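Local coordinates for protein bacteriorhodopsin (Nanosalina sp., PDB 6EYU) that probably pumps protons inward across the membrane, using light absorbed by a retinal bound covalently within a bundle of seven helices, at residues L18-T23 and C212-G217; F49-W54 and P82-A87; G89-H94 and F218-L223. One frame throughout, in Å; residues are numbered along the deposited sequence.

Contact 1: L18-T23 and C212-G217; sequences LAYIIT and CKQVYG. With RET (retinal), chain D; LFA (eicosane), chain F.
The Tyr20 ring is carried toward Lys213 and Gln214 by a first torsion that sets CG opposite the backbone N (chi1 -180°), while Lys213 is straight through its middle torsions and bends at chi4 (82°), about CD-CE. In the seven-helix microbial rhodopsin fold this brings side chains of the first and last transmembrane helices, 14-38 and 198-230, together beside the retinal-bearing lysine. The phenol runs square to the lysine chain and meets its middle edge-on, with Tyr20 OH 3.1 Å from Lys213 CD. That hydroxyl has its polar partner on a third helix, in a hydrogen bond with Ser55 OG, which probably helps to keep the ring edge beside the lysine.

The end of the Gln214 side chain comes over one face of the same ring, steeply tilted (planes 62° apart), with its CD 4.0 Å from Tyr20 CE1. Bent at its second torsion, the glutamine chain passes almost square to Thr23, whose OG1 is 3.9 Å from Gln214 CD. Thr23 and Gln214 are also the pair with the nearest CA atoms, 7.4 Å apart. Thr23 OG1 folds back over its own helix, 2.7 Å from Ala19 O.

The other flank of 18-23 lies against a bound eicosane: Leu18 CD2 rests 3.5 Å from its C15, and Thr23 CG2 3.6 Å from its C7. One helix thus presents polar groups and a ring inward and aliphatic groups outward. Helix 198-230 widens into a pi-type turn at 212-214, just where the chromophore is attached. Past the bend in its chain, Lys213 NZ is joined covalently to retinal C15 at 1.3 Å, the short linkage of a retinal Schiff base.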
loop_
_atom_site.group_PDB
_atom_site.type_symbol
_atom_site.label_atom_id
_atom_site.label_comp_id
_atom_site.label_asym_id
_atom_site.label_seq_id
_atom_site.Cartn_x
_atom_site.Cartn_y
_atom_site.Cartn_z
ATOM N N LEU A 18 15.477 -1.096 -22.632
ATOM C CA LEU A 18 16.650 -1.790 -22.113
ATOM C C LEU A 18 17.615 -0.807 -21.459
ATOM O O LEU A 18 18.027 -0.999 -20.315
ATOM C CB LEU A 18 17.364 -2.551 -23.232
ATOM C CG LEU A 18 17.870 -3.939 -22.835
ATOM C CD1 LEU A 18 16.734 -4.949 -22.875
ATOM C CD2 LEU A 18 19.015 -4.378 -23.735
ATOM N N ALA A 19 18.029 0.201 -22.218
ATOM C CA ALA A 19 18.977 1.190 -21.722
ATOM C C ALA A 19 18.461 1.828 -20.437
ATOM O O ALA A 19 19.241 2.194 -19.558
ATOM C CB ALA A 19 19.227 2.257 -22.778
ATOM N N TYR A 20 17.141 1.948 -20.329
ATOM C CA TYR A 20 16.523 2.540 -19.149
ATOM C C TYR A 20 16.672 1.619 -17.942
ATOM O O TYR A 20 17.045 2.062 -16.857
ATOM C CB TYR A 20 15.042 2.827 -19.406
ATOM C CG TYR A 20 14.328 3.448 -18.226
ATOM C CD1 TYR A 20 14.422 4.811 -17.972
ATOM C CD2 TYR A 20 13.519 2.683 -17.397
ATOM C CE1 TYR A 20 13.744 5.389 -16.915
ATOM C CE2 TYR A 20 12.822 3.255 -16.350
ATOM C CZ TYR A 20 12.942 4.607 -16.110
ATOM O OH TYR A 20 12.263 5.179 -15.059
ATOM N N ILE A 21 16.375 0.338 -18.135
ATOM C CA ILE A 21 16.404 -0.621 -17.036
ATOM C C ILE A 21 17.826 -0.800 -16.513
ATOM O O ILE A 21 18.046 -0.874 -15.304
ATOM C CB ILE A 21 15.854 -1.995 -17.463
ATOM C CG1 ILE A 21 14.354 -1.903 -17.746
ATOM C CG2 ILE A 21 16.118 -3.027 -16.377
ATOM C CD1 ILE A 21 13.765 -3.168 -18.332
ATOM N N ILE A 22 18.791 -0.838 -17.425
ATOM C CA ILE A 22 20.182 -1.074 -17.054
ATOM C C ILE A 22 20.742 0.109 -16.271
ATOM O O ILE A 22 21.419 -0.071 -15.259
ATOM C CB ILE A 22 21.064 -1.311 -18.295
ATOM C CG1 ILE A 22 20.621 -2.580 -19.026
ATOM C CG2 ILE A 22 22.526 -1.423 -17.891
ATOM C CD1 ILE A 22 21.116 -2.665 -20.453
ATOM N N THR A 23 20.413 1.318 -16.715
ATOM C CA THR A 23 20.874 2.530 -16.046
ATOM C C THR A 23 20.172 2.707 -14.704
ATOM O O THR A 23 20.728 3.293 -13.775
ATOM C CB THR A 23 20.616 3.780 -16.908
ATOM O OG1 THR A 23 19.270 3.759 -17.398
ATOM C CG2 THR A 23 21.582 3.832 -18.081
ATOM N N CYS A 212 13.533 12.076 -14.520
ATOM C CA CYS A 212 12.756 12.266 -13.297
ATOM C C CYS A 212 13.174 11.283 -12.204
ATOM O O CYS A 212 12.751 11.402 -11.055
ATOM C CB CYS A 212 11.262 12.112 -13.585
ATOM S SG CYS A 212 10.603 13.323 -14.755
ATOM N N LYS A 213 13.964 10.284 -12.582
ATOM C CA LYS A 213 14.413 9.252 -11.652
ATOM C C LYS A 213 15.945 9.190 -11.622
ATOM O O LYS A 213 16.571 9.612 -10.649
ATOM C CB LYS A 213 13.829 7.897 -12.057
ATOM C CG LYS A 213 12.303 7.915 -11.930
ATOM C CD LYS A 213 11.689 6.571 -12.322
ATOM C CE LYS A 213 10.166 6.601 -12.154
ATOM N NZ LYS A 213 9.552 7.222 -13.337
ATOM N N GLN A 214 16.540 8.669 -12.691
ATOM C CA GLN A 214 17.985 8.467 -12.737
ATOM C C GLN A 214 18.721 9.782 -12.495
ATOM O O GLN A 214 19.506 9.902 -11.555
ATOM C CB GLN A 214 18.401 7.880 -14.088
ATOM C CG GLN A 214 18.387 6.360 -14.133
ATOM C CD GLN A 214 17.188 5.810 -14.882
ATOM O OE1 GLN A 214 17.327 4.951 -15.752
ATOM N NE2 GLN A 214 16.000 6.283 -14.525
ATOM N N VAL A 215 18.416 10.782 -13.315
ATOM C CA VAL A 215 19.062 12.087 -13.210
ATOM C C VAL A 215 18.698 12.764 -11.893
ATOM O O VAL A 215 19.540 13.397 -11.255
ATOM C CB VAL A 215 18.648 13.008 -14.372
ATOM C CG1 VAL A 215 19.212 14.406 -14.169
ATOM C CG2 VAL A 215 19.109 12.427 -15.699
ATOM N N TYR A 216 17.443 12.610 -11.482
ATOM C CA TYR A 216 16.894 13.392 -10.380
ATOM C C TYR A 216 17.527 12.975 -9.057
ATOM O O TYR A 216 17.820 13.815 -8.206
ATOM C CB TYR A 216 15.376 13.210 -10.311
ATOM C CG TYR A 216 14.764 13.623 -8.991
ATOM C CD1 TYR A 216 14.702 14.963 -8.628
ATOM C CD2 TYR A 216 14.069 12.706 -8.214
ATOM C CE1 TYR A 216 14.044 15.364 -7.480
ATOM C CE2 TYR A 216 13.406 13.096 -7.066
ATOM C CZ TYR A 216 13.401 14.425 -6.701
ATOM O OH TYR A 216 12.759 14.816 -5.549
ATOM N N GLY A 217 17.789 11.680 -8.915
ATOM C CA GLY A 217 18.396 11.149 -7.702
ATOM C C GLY A 217 19.755 11.763 -7.428
ATOM O O GLY A 217 20.056 12.145 -6.297
HETATM C C1 RET D . -1.399 10.241 -15.745
HETATM C C2 RET D . -2.885 9.874 -15.817
HETATM C C3 RET D . -3.720 11.021 -16.386
HETATM C C4 RET D . -3.687 12.217 -15.440
HETATM C C5 RET D . -2.262 12.483 -14.954
HETATM C C6 RET D . -1.217 11.620 -15.096
HETATM C C7 RET D . 0.097 12.014 -14.625
HETATM C C8 RET D . 1.155 11.160 -14.707
HETATM C C9 RET D . 2.420 11.543 -14.133
HETATM C C10 RET D . 3.533 10.714 -14.238
HETATM C C11 RET D . 4.831 11.029 -13.782
HETATM C C12 RET D . 5.686 9.947 -13.964
HETATM C C13 RET D . 7.020 9.863 -13.508
HETATM C C14 RET D . 7.774 8.706 -13.743
HETATM C C15 RET D . 9.053 8.444 -13.262
HETATM C C16 RET D . -0.656 9.219 -14.883
HETATM C C17 RET D . -0.795 10.284 -17.150
HETATM C C18 RET D . -1.986 13.829 -14.282
HETATM C C19 RET D . 2.552 12.899 -13.439
HETATM C C20 RET D . 7.652 11.051 -12.779
HETATM C C7 LFA F . 25.118 3.735 -18.741
HETATM C C8 LFA F . 25.504 2.552 -19.626
HETATM C C9 LFA F . 24.257 1.739 -19.965
HETATM C C10 LFA F . 24.084 1.669 -21.481
HETATM C C11 LFA F . 23.220 0.461 -21.839
HETATM C C12 LFA F . 22.892 0.481 -23.332
HETATM C C13 LFA F . 21.979 -0.699 -23.662
HETATM C C14 LFA F . 21.639 -0.704 -25.151
HETATM C C15 LFA F . 20.785 -1.932 -25.462
HETATM C C16 LFA F . 20.805 -2.225 -26.960
HETATM C C17 LFA F . 19.471 -2.850 -27.367
HETATM C C18 LFA F . 19.707 -4.217 -28.004
HETATM C C19 LFA F . 18.416 -4.694 -28.665
HETATM C C20 LFA F . 17.289 -4.696 -27.635
#

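Contact 2: F49-W54 and P82-A87; sequences FFIVVW and PLILLA. With MUN ([(2~{S})-2,3-bis(oxidanyl)propyl] (~{E})-undec-2-enoate), chain O; MUN ([(2~{S})-2,3-bis(oxidanyl)propyl] (~{E})-undec-2-enoate), chain M.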
loop_
_atom_site.group_PDB
_atom_site.type_symbol
_atom_site.label_atom_id
_atom_site.label_comp_id
_atom_site.label_asym_id
_atom_site.label_seq_id
_atom_site.Cartn_x
_atom_site.Cartn_y
_atom_site.Cartn_z
ATOM N N PHE A 49 17.086 4.932 -4.524
ATOM C CA PHE A 49 17.311 3.532 -4.867
ATOM C C PHE A 49 16.008 2.878 -5.310
ATOM O O PHE A 49 15.934 2.283 -6.386
ATOM C CB PHE A 49 17.894 2.773 -3.673
ATOM C CG PHE A 49 17.933 1.283 -3.862
ATOM C CD1 PHE A 49 18.941 0.691 -4.605
ATOM C CD2 PHE A 49 16.984 0.470 -3.264
ATOM C CE1 PHE A 49 18.986 -0.680 -4.773
ATOM C CE2 PHE A 49 17.028 -0.903 -3.420
ATOM C CZ PHE A 49 18.025 -1.478 -4.184
ATOM N N PHE A 50 14.967 3.033 -4.497
ATOM C CA PHE A 50 13.712 2.328 -4.726
ATOM C C PHE A 50 12.982 2.898 -5.937
ATOM O O PHE A 50 12.301 2.171 -6.660
ATOM C CB PHE A 50 12.817 2.420 -3.490
ATOM C CG PHE A 50 13.041 1.315 -2.499
ATOM C CD1 PHE A 50 12.897 -0.009 -2.879
ATOM C CD2 PHE A 50 13.538 1.593 -1.237
ATOM C CE1 PHE A 50 13.189 -1.033 -1.999
ATOM C CE2 PHE A 50 13.827 0.574 -0.350
ATOM C CZ PHE A 50 13.653 -0.742 -0.731
ATOM N N ILE A 51 13.136 4.199 -6.162
ATOM C CA ILE A 51 12.501 4.853 -7.300
ATOM C C ILE A 51 12.918 4.181 -8.606
ATOM O O ILE A 51 12.071 3.779 -9.402
ATOM C CB ILE A 51 12.865 6.347 -7.371
ATOM C CG1 ILE A 51 12.046 7.140 -6.351
ATOM C CG2 ILE A 51 12.618 6.883 -8.772
ATOM C CD1 ILE A 51 12.631 8.497 -6.023
ATOM N N VAL A 52 14.225 4.043 -8.810
ATOM C CA VAL A 52 14.747 3.571 -10.087
ATOM C C VAL A 52 14.617 2.056 -10.207
ATOM O O VAL A 52 14.359 1.531 -11.290
ATOM C CB VAL A 52 16.226 3.958 -10.276
ATOM C CG1 VAL A 52 16.356 5.454 -10.524
ATOM C CG2 VAL A 52 17.050 3.532 -9.071
ATOM N N VAL A 53 14.824 1.356 -9.097
ATOM C CA VAL A 53 14.770 -0.101 -9.095
ATOM C C VAL A 53 13.345 -0.586 -9.336
ATOM O O VAL A 53 13.109 -1.451 -10.180
ATOM C CB VAL A 53 15.270 -0.682 -7.760
ATOM C CG1 VAL A 53 14.799 -2.118 -7.598
ATOM C CG2 VAL A 53 16.787 -0.598 -7.683
ATOM N N TRP A 54 12.394 -0.002 -8.615
ATOM C CA TRP A 54 10.986 -0.318 -8.813
ATOM C C TRP A 54 10.556 0.016 -10.237
ATOM O O TRP A 54 9.903 -0.788 -10.902
ATOM C CB TRP A 54 10.117 0.450 -7.816
ATOM C CG TRP A 54 8.651 0.204 -7.995
ATOM C CD1 TRP A 54 7.806 0.889 -8.820
ATOM C CD2 TRP A 54 7.905 -0.914 -7.499
ATOM N NE1 TRP A 54 6.567 0.295 -8.828
ATOM C CE2 TRP A 54 6.596 -0.801 -8.007
ATOM C CE3 TRP A 54 8.199 -1.962 -6.619
ATOM C CZ2 TRP A 54 5.584 -1.698 -7.670
ATOM C CZ3 TRP A 54 7.197 -2.863 -6.304
ATOM C CH2 TRP A 54 5.903 -2.718 -6.817
ATOM N N PRO A 82 5.261 8.843 -5.986
ATOM C CA PRO A 82 5.139 9.300 -4.606
ATOM C C PRO A 82 6.482 9.366 -3.887
ATOM O O PRO A 82 6.684 10.230 -3.034
ATOM C CB PRO A 82 4.241 8.241 -3.970
ATOM C CG PRO A 82 3.374 7.779 -5.089
ATOM C CD PRO A 82 4.212 7.868 -6.337
ATOM N N LEU A 83 7.416 8.509 -4.287
ATOM C CA LEU A 83 8.738 8.482 -3.674
ATOM C C LEU A 83 9.569 9.672 -4.140
ATOM O O LEU A 83 10.167 10.380 -3.329
ATOM C CB LEU A 83 9.457 7.178 -4.020
ATOM C CG LEU A 83 8.882 5.923 -3.361
ATOM C CD1 LEU A 83 9.642 4.685 -3.810
ATOM C CD2 LEU A 83 8.911 6.055 -1.846
ATOM N N ILE A 84 9.550 9.923 -5.444
ATOM C CA ILE A 84 10.116 11.145 -5.997
ATOM C C ILE A 84 9.689 12.359 -5.176
ATOM O O ILE A 84 10.509 13.220 -4.856
ATOM C CB ILE A 84 9.679 11.351 -7.460
ATOM C CG1 ILE A 84 10.553 10.510 -8.393
ATOM C CG2 ILE A 84 9.765 12.821 -7.838
ATOM C CD1 ILE A 84 9.866 10.121 -9.685
ATOM N N LEU A 85 8.435 12.358 -4.738
ATOM C CA LEU A 85 7.878 13.497 -4.017
ATOM C C LEU A 85 8.256 13.450 -2.541
ATOM O O LEU A 85 8.528 14.482 -1.929
ATOM C CB LEU A 85 6.356 13.527 -4.164
ATOM C CG LEU A 85 5.835 13.959 -5.536
ATOM C CD1 LEU A 85 4.327 14.150 -5.497
ATOM C CD2 LEU A 85 6.528 15.233 -5.997
ATOM N N LEU A 86 8.271 12.249 -1.971
ATOM C CA LEU A 86 8.836 12.046 -0.642
ATOM C C LEU A 86 10.208 12.701 -0.547
ATOM O O LEU A 86 10.502 13.416 0.411
ATOM C CB LEU A 86 8.954 10.552 -0.331
ATOM C CG LEU A 86 9.388 10.227 1.099
ATOM C CD1 LEU A 86 8.446 10.878 2.101
ATOM C CD2 LEU A 86 9.453 8.724 1.319
ATOM N N ALA A 87 11.039 12.460 -1.555
ATOM C CA ALA A 87 12.379 13.033 -1.602
ATOM C C ALA A 87 12.309 14.557 -1.607
ATOM O O ALA A 87 13.014 15.222 -0.849
ATOM C CB ALA A 87 13.117 12.535 -2.836
HETATM C CAR MUN O . 7.163 0.052 -2.182
HETATM C CAQ MUN O . 8.635 -0.298 -2.405
HETATM C CAP MUN O . 9.497 0.545 -1.465
HETATM C CAO MUN O . 8.903 1.949 -1.366
HETATM C CAN MUN O . 9.243 2.539 0.001
HETATM C CAM MUN O . 10.530 1.897 0.517
HETATM C CAK MUN O . 11.489 3.000 0.960
HETATM C CAH MUN O . 10.710 4.022 1.786
HETATM C CAF MUN O . 11.572 4.501 2.955
HETATM C CAC MUN O . 11.562 6.014 3.177
HETATM C CAA MUN O . 12.461 6.517 4.306
HETATM O OAD MUN O . 13.388 5.831 4.735
HETATM O OAB MUN O . 12.159 7.761 4.767
HETATM C CAE MUN O . 11.605 7.652 6.079
HETATM C CAG MUN O . 12.480 8.430 7.063
HETATM O OAJ MUN O . 12.261 9.832 6.890
HETATM C CAI MUN O . 12.115 8.028 8.493
HETATM O OAL MUN O . 12.699 8.957 9.411
HETATM C CAN MUN M . 2.651 4.694 -1.971
HETATM C CAM MUN M . 4.167 4.673 -1.766
HETATM C CAK MUN M . 4.488 4.935 -0.292
HETATM C CAH MUN M . 5.538 3.925 0.178
HETATM C CAF MUN M . 6.036 4.275 1.587
HETATM C CAC MUN M . 6.440 5.732 1.840
HETATM C CAA MUN M . 6.560 6.127 3.317
HETATM O OAD MUN M . 6.474 5.276 4.205
HETATM O OAB MUN M . 6.940 7.415 3.540
HETATM C CAE MUN M . 6.329 7.891 4.744
HETATM C CAG MUN M . 7.411 8.321 5.737
HETATM O OAJ MUN M . 8.690 8.277 5.100
HETATM C CAI MUN M . 7.127 9.748 6.214
HETATM O OAL MUN M . 7.908 10.026 7.380
#
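Ile51 and Leu83 lie alongside each other, pointing opposite ways, with Ile51 CG1 3.5 Å from Leu83 CB. The two segments run nearly antiparallel, at 162°. The far end of the isoleucine then meets Ile84 almost squarely: its CD1 sits 3.7 Å from Ile84 CG1 and 3.4 Å from the backbone Ile84 N. With CG1 opposite the carbonyl carbon (chi1 -78°), the CG1-CD1 branch of Ile51 thus lies against two successive residues of the other helix, and the side-chain contacts are all apolar.

Phe50 behaves differently. Its CB touches Leu83 CD1 at 3.9 Å, but the ring leads away from 82-87 and has Phe49 CD2 over the centre of one face and the acyl chain of a monoacylglycerol nearer the rim of the other. The same lipid reaches the leucine, where its CAO lies 3.7 Å from Leu83 CD1.

In the bundle, helices 42-63 and 72-93 are the second and third transmembrane spans. Ile84 lines the retinal pocket, so this helix pair forms part of its wall. Lys213 of helix 198-230 touches both Ile51 and Ile84, helix 157-183 reaches Ile84 through Phe174, and Phe50 packs on Gly109 of a neighbouring subunit.

Contact 3: G89-H94 and F218-L223; sequences GLTAFH and FLDMYL. With MUN ([(2~{S})-2,3-bis(oxidanyl)propyl] (~{E})-undec-2-enoate), chain L; MUN ([(2~{S})-2,3-bis(oxidanyl)propyl] (~{E})-undec-2-enoate), chain T.
Thr91 and Asp220 make the whole of this contact, a narrow polar meeting in which Thr91 OG1 comes within 2.9 Å of Asp220 OD1. The two side chains overlap side by side, each reaching toward the other helix, the carboxyl group extended from its helix with CG opposite the backbone N (chi1 175°). Each group has a further partner: Thr91 OG1 is hydrogen-bonded to Ala87 O one turn back on its own helix, and Asp220 OD2 to His48 NE2 on helix 42-63. The buried carboxyl group thus has OD2 bonded to one helix, while OD1 makes no more than a close approach to another. Only 61 Å² is buried in all between the segments, and the nearest CA atoms, those of Thr91 and Asp220, are 7.9 Å apart.

The far side of 218-223 is covered by bound lipid, consistent with a membrane-facing surface. There Phe218 CD2 meets CAM of a monoacylglycerol chain at 3.4 Å, and Tyr222 CB lies 3.3 Å from the ester oxygen OAB of that same lipid. A second such molecule comes up to the phenol, its CAE 3.5 Å from Tyr222 OH.

This pair of segments joins the third and seventh transmembrane helices, 72-93 and 198-230, near the end of the former. Phe44 of helix 42-63 touches both Thr91 and Asp220, while Leu166 of helix 157-183 packs against Asp220.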
loop_
_atom_site.group_PDB
_atom_site.type_symbol
_atom_site.label_atom_id
_atom_site.label_comp_id
_atom_site.label_asym_id
_atom_site.label_seq_id
_atom_site.Cartn_x
_atom_site.Cartn_y
_atom_site.Cartn_z
ATOM N N GLY A 89 9.829 16.435 -0.657
ATOM C CA GLY A 89 9.300 16.847 0.638
ATOM C C GLY A 89 10.365 16.835 1.716
ATOM O O GLY A 89 10.489 17.786 2.490
ATOM N N LEU A 90 11.142 15.759 1.762
ATOM C CA LEU A 90 12.143 15.580 2.804
ATOM C C LEU A 90 13.297 16.554 2.617
ATOM O O LEU A 90 13.816 17.114 3.584
ATOM C CB LEU A 90 12.664 14.143 2.791
ATOM C CG LEU A 90 11.647 13.124 3.299
ATOM C CD1 LEU A 90 12.277 11.748 3.456
ATOM C CD2 LEU A 90 11.055 13.605 4.614
ATOM N N THR A 91 13.659 16.794 1.361
ATOM C CA THR A 91 14.595 17.858 1.026
ATOM C C THR A 91 14.169 19.168 1.676
ATOM O O THR A 91 14.960 19.821 2.356
ATOM C CB THR A 91 14.678 18.064 -0.497
ATOM O OG1 THR A 91 14.955 16.814 -1.139
ATOM C CG2 THR A 91 15.770 19.063 -0.840
ATOM N N ALA A 92 12.928 19.572 1.422
ATOM C CA ALA A 92 12.386 20.792 2.005
ATOM C C ALA A 92 12.453 20.734 3.529
ATOM O O ALA A 92 12.768 21.727 4.183
ATOM C CB ALA A 92 10.950 21.001 1.548
ATOM N N PHE A 93 12.124 19.574 4.087
ATOM C CA PHE A 93 12.081 19.408 5.535
ATOM C C PHE A 93 13.486 19.461 6.121
ATOM O O PHE A 93 13.662 19.673 7.322
ATOM C CB PHE A 93 11.415 18.080 5.898
ATOM C CG PHE A 93 9.923 18.092 5.740
ATOM C CD1 PHE A 93 9.278 19.207 5.230
ATOM C CD2 PHE A 93 9.163 17.001 6.124
ATOM C CE1 PHE A 93 7.904 19.230 5.094
ATOM C CE2 PHE A 93 7.786 17.016 5.991
ATOM C CZ PHE A 93 7.156 18.133 5.478
ATOM N N HIS A 94 14.485 19.277 5.265
ATOM C CA HIS A 94 15.808 18.870 5.716
ATOM C C HIS A 94 16.411 19.913 6.652
ATOM O O HIS A 94 17.068 19.570 7.634
ATOM C CB HIS A 94 16.732 18.649 4.518
ATOM C CG HIS A 94 18.098 18.168 4.892
ATOM N ND1 HIS A 94 18.305 17.023 5.632
ATOM C CD2 HIS A 94 19.318 18.728 4.720
ATOM C CE1 HIS A 94 19.599 16.866 5.844
ATOM N NE2 HIS A 94 20.237 17.887 5.301
ATOM N N PHE A 218 20.585 11.840 -8.463
ATOM C CA PHE A 218 21.871 12.520 -8.363
ATOM C C PHE A 218 21.668 14.002 -8.068
ATOM O O PHE A 218 22.150 14.516 -7.058
ATOM C CB PHE A 218 22.661 12.353 -9.663
ATOM C CG PHE A 218 23.166 10.958 -9.889
ATOM C CD1 PHE A 218 24.110 10.405 -9.040
ATOM C CD2 PHE A 218 22.610 10.158 -10.874
ATOM C CE1 PHE A 218 24.532 9.100 -9.203
ATOM C CE2 PHE A 218 23.023 8.850 -11.040
ATOM C CZ PHE A 218 23.985 8.319 -10.202
ATOM N N LEU A 219 20.834 14.644 -8.879
ATOM C CA LEU A 219 20.587 16.076 -8.761
ATOM C C LEU A 219 20.206 16.437 -7.328
ATOM O O LEU A 219 20.703 17.415 -6.771
ATOM C CB LEU A 219 19.467 16.491 -9.716
ATOM C CG LEU A 219 19.523 17.913 -10.281
ATOM C CD1 LEU A 219 18.282 18.690 -9.872
ATOM C CD2 LEU A 219 20.785 18.636 -9.837
ATOM N N ASP A 220 19.366 15.607 -6.720
ATOM C CA ASP A 220 18.812 15.901 -5.403
ATOM C C ASP A 220 19.901 15.834 -4.339
ATOM O O ASP A 220 20.002 16.713 -3.483
ATOM C CB ASP A 220 17.695 14.911 -5.065
ATOM C CG ASP A 220 17.166 15.087 -3.656
ATOM O OD1 ASP A 220 16.926 16.244 -3.251
ATOM O OD2 ASP A 220 16.908 14.065 -2.986
ATOM N N MET A 221 20.739 14.806 -4.422
ATOM C CA MET A 221 21.683 14.501 -3.354
ATOM C C MET A 221 22.896 15.421 -3.435
ATOM O O MET A 221 23.437 15.837 -2.409
ATOM C CB MET A 221 22.128 13.040 -3.444
ATOM C CG MET A 221 21.054 12.045 -3.035
ATOM S SD MET A 221 21.724 10.429 -2.604
ATOM C CE MET A 221 21.019 9.417 -3.904
ATOM N N TYR A 222 23.221 15.855 -4.647
ATOM C CA TYR A 222 24.334 16.775 -4.856
ATOM C C TYR A 222 23.948 18.203 -4.474
ATOM O O TYR A 222 24.754 18.940 -3.906
ATOM C CB TYR A 222 24.800 16.727 -6.312
ATOM C CG TYR A 222 25.876 15.697 -6.577
ATOM C CD1 TYR A 222 27.200 15.942 -6.235
ATOM C CD2 TYR A 222 25.567 14.474 -7.160
ATOM C CE1 TYR A 222 28.185 15.002 -6.471
ATOM C CE2 TYR A 222 26.545 13.527 -7.395
ATOM C CZ TYR A 222 27.852 13.796 -7.052
ATOM O OH TYR A 222 28.830 12.857 -7.290
ATOM N N LEU A 223 22.692 18.565 -4.723
ATOM C CA LEU A 223 22.201 19.899 -4.390
ATOM C C LEU A 223 22.179 20.104 -2.878
ATOM O O LEU A 223 22.582 21.156 -2.381
ATOM C CB LEU A 223 20.796 20.109 -4.962
ATOM C CG LEU A 223 20.681 21.147 -6.081
ATOM C CD1 LEU A 223 21.864 21.049 -7.032
ATOM C CD2 LEU A 223 19.370 20.978 -6.834
HETATM C CAR MUN L . 23.413 6.296 -15.263
HETATM C CAQ MUN L . 23.999 7.669 -14.929
HETATM C CAP MUN L . 22.938 8.745 -15.163
HETATM C CAO MUN L . 23.624 10.088 -15.418
HETATM C CAN MUN L . 22.940 11.174 -14.588
HETATM C CAM MUN L . 23.950 11.774 -13.607
HETATM C CAK MUN L . 24.057 13.281 -13.845
HETATM C CAH MUN L . 23.179 14.013 -12.829
HETATM C CAF MUN L . 23.749 15.408 -12.560
HETATM C CAC MUN L . 24.300 15.628 -11.148
HETATM C CAA MUN L . 24.782 17.051 -10.851
HETATM O OAD MUN L . 25.164 17.788 -11.760
HETATM O OAB MUN L . 24.924 17.342 -9.530
HETATM C CAE MUN L . 25.951 18.324 -9.368
HETATM C CAG MUN L . 25.316 19.688 -9.088
HETATM O OAJ MUN L . 24.075 19.505 -8.403
HETATM C CAI MUN L . 26.261 20.521 -8.220
HETATM O OAL MUN L . 26.738 19.724 -7.134
HETATM C CAN MUN T . 31.682 8.054 -14.964
HETATM C CAM MUN T . 31.337 9.478 -14.526
HETATM C CAK MUN T . 32.190 9.861 -13.315
HETATM C CAH MUN T . 31.878 11.301 -12.904
HETATM C CAF MUN T . 32.487 11.584 -11.526
HETATM C CAC MUN T . 32.476 13.054 -11.092
HETATM C CAA MUN T . 32.612 13.304 -9.587
HETATM O OAD MUN T . 32.906 12.385 -8.820
HETATM O OAB MUN T . 32.628 14.617 -9.227
HETATM C CAE MUN T . 31.544 14.890 -8.335
HETATM C CAG MUN T . 32.089 15.163 -6.932
HETATM O OAJ MUN T . 33.518 15.115 -6.957
HETATM C CAI MUN T . 31.633 16.547 -6.464
HETATM O OAL MUN T . 32.379 16.930 -5.306
#

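Overall arrangement
Contacts 1 and 2 border the retinal. Contact 1 holds its attachment point, and contact 2, its centre about 11 Å from that of contact 1, adjoins the same lysine: Lys213 CG lies 3.3 Å from Ile51 CG2, and Tyr216 OH makes a probable hydrogen bond of 2.8 Å to Ile84 O. Contact 3 lies further along helices 72-93 and 198-230, its centre about 12 Å from that of contact 2 and 18 Å from that of contact 1. Ala87 is the step between, its CB 4.1 Å from Asp220 OD2. In sequence, contact 2 nests inside the loop closed by contact 1, whereas contacts 1 and 3 interleave.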